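Local atomic coordinates of phytase (Debaryomyces castellii, PDB entry 2GFI), a protein that hydrolyses phytate (inositol hexakisphosphate) to release phosphate, as a 3-phytase of the histidine acid phosphatase family. Residues Ile51-Pro56 with Arg145-Glu150. Numbering follows the deposited sequence.
Sequences ISTDIP and RTKYGE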
# COMPACT_ATOMS: atom_id res chain seq x y z
N ILE A 51 -17.85 8.59 0.75
CA ILE A 51 -19.15 8.06 1.09
C ILE A 51 -19.06 6.58 1.07
O ILE A 51 -18.55 5.97 0.12
CB ILE A 51 -20.23 8.56 0.13
CG1 ILE A 51 -20.30 10.09 0.18
CG2 ILE A 51 -21.56 8.02 0.54
CD1 ILE A 51 -20.96 10.67 -1.00
N SER A 52 -19.53 5.96 2.14
CA SER A 52 -19.47 4.52 2.18
C SER A 52 -20.41 3.96 1.09
O SER A 52 -21.53 4.46 0.86
CB SER A 52 -19.77 4.05 3.59
OG SER A 52 -20.33 2.75 3.54
N THR A 53 -19.93 2.95 0.36
CA THR A 53 -20.70 2.47 -0.79
C THR A 53 -21.63 1.39 -0.32
O THR A 53 -22.54 1.03 -1.06
CB THR A 53 -19.81 1.95 -1.92
OG1 THR A 53 -18.89 0.97 -1.40
CG2 THR A 53 -18.94 3.06 -2.47
N ASP A 54 -21.37 0.86 0.88
CA ASP A 54 -22.30 -0.01 1.59
C ASP A 54 -23.72 0.54 1.60
O ASP A 54 -23.93 1.75 1.70
CB ASP A 54 -21.95 -0.08 3.07
CG ASP A 54 -20.70 -0.85 3.36
OD1 ASP A 54 -19.82 -1.00 2.48
OD2 ASP A 54 -20.50 -1.35 4.47
N ILE A 55 -24.70 -0.35 1.57
CA ILE A 55 -26.08 0.10 1.82
C ILE A 55 -26.13 0.55 3.26
O ILE A 55 -25.63 -0.16 4.13
CB ILE A 55 -27.09 -1.00 1.51
CG1 ILE A 55 -26.77 -1.56 0.11
CG2 ILE A 55 -28.58 -0.43 1.58
CD1 ILE A 55 -26.80 -0.45 -1.03
N PRO A 56 -26.67 1.75 3.52
CA PRO A 56 -26.69 2.25 4.86
C PRO A 56 -27.43 1.30 5.79
O PRO A 56 -28.40 0.67 5.37
CB PRO A 56 -27.46 3.58 4.72
CG PRO A 56 -27.21 3.96 3.31
CD PRO A 56 -27.28 2.70 2.58
N ARG A 145 -22.67 -9.55 -7.56
CA ARG A 145 -23.50 -10.54 -6.90
C ARG A 145 -23.33 -10.46 -5.41
O ARG A 145 -24.31 -10.48 -4.68
CB ARG A 145 -23.21 -11.97 -7.37
CG ARG A 145 -23.94 -13.02 -6.51
CD ARG A 145 -25.49 -13.03 -6.57
NE ARG A 145 -25.74 -13.92 -7.65
CZ ARG A 145 -26.21 -15.13 -7.62
NH1 ARG A 145 -26.73 -15.70 -6.54
NH2 ARG A 145 -26.20 -15.75 -8.76
N THR A 146 -22.08 -10.37 -4.94
CA THR A 146 -21.82 -10.26 -3.50
C THR A 146 -22.58 -9.11 -2.86
O THR A 146 -23.16 -9.29 -1.83
CB THR A 146 -20.32 -10.14 -3.18
OG1 THR A 146 -19.66 -11.34 -3.53
CG2 THR A 146 -20.11 -10.10 -1.68
N LYS A 147 -22.59 -7.94 -3.49
CA LYS A 147 -23.29 -6.77 -2.98
C LYS A 147 -24.82 -6.81 -3.11
O LYS A 147 -25.55 -6.46 -2.17
CB LYS A 147 -22.77 -5.49 -3.64
CG LYS A 147 -23.24 -4.25 -2.87
CD LYS A 147 -22.60 -2.95 -3.32
CE LYS A 147 -23.21 -1.76 -2.56
NZ LYS A 147 -22.68 -0.44 -3.07
N TYR A 148 -25.28 -7.18 -4.31
CA TYR A 148 -26.67 -6.97 -4.69
C TYR A 148 -27.51 -8.23 -4.80
O TYR A 148 -28.70 -8.13 -5.02
CB TYR A 148 -26.76 -6.21 -6.01
CG TYR A 148 -26.14 -4.84 -5.96
CD1 TYR A 148 -26.77 -3.80 -5.26
CD2 TYR A 148 -24.92 -4.57 -6.60
CE1 TYR A 148 -26.19 -2.53 -5.22
CE2 TYR A 148 -24.36 -3.32 -6.58
CZ TYR A 148 -24.98 -2.30 -5.88
OH TYR A 148 -24.40 -1.04 -5.84
N GLY A 149 -26.87 -9.38 -4.66
CA GLY A 149 -27.50 -10.67 -4.89
C GLY A 149 -28.70 -11.02 -4.01
O GLY A 149 -29.47 -11.90 -4.38
N GLU A 150 -28.88 -10.36 -2.87
CA GLU A 150 -30.08 -10.57 -2.06
C GLU A 150 -31.32 -10.19 -2.88
O GLU A 150 -32.43 -10.65 -2.60
CB GLU A 150 -30.07 -9.73 -0.78
CG GLU A 150 -30.31 -8.25 -1.01
CD GLU A 150 -29.89 -7.41 0.18
OE1 GLU A 150 -28.70 -7.45 0.55
OE2 GLU A 150 -30.76 -6.74 0.76
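Lys147 reaches Thr53 and Ile55 with a fully stretched side chain: CG is anti to the backbone N (chi1 -166°) and the later torsions also stay near 180°. Ile55 meets it with CD1, its CG1 turned beside the backbone N (chi1 -50°). The contact belongs to the alpha/beta domain of the histidine acid phosphatase fold. It joins the C-terminal part of helix 133-148 to the loop before strand 59-69, across the face of the central sheet. It lies near the surface, well away from the predicted catalytic residues His70 and Asp333.

Lys147 NZ donates a hydrogen bond to the backbone O of Thr53; the modelled 2.5 Å is shorter than usual, and its exact length is doubtful. The same ammonium forms a salt bridge with Glu378 on strand 374-382. Tyr148 OH is hydrogen-bonded to Glu378 OE2, the oxygen that also takes the salt bridge, so this carboxylate holds two successive side chains. The backbone O of Asp54 is hydrogen-bonded to Arg389 NH2.

The aliphatic part of the lysine is packed too. Its CG lies over the centre of the Tyr148 ring, 3.9 Å above the plane. A methionine in place of Lys147 would probably leave Thr53 O without this donor and Glu378 without its ammonium partner. Farther along the side chain, Lys147 CE touches Ile55 CD1 at 4.1 Å.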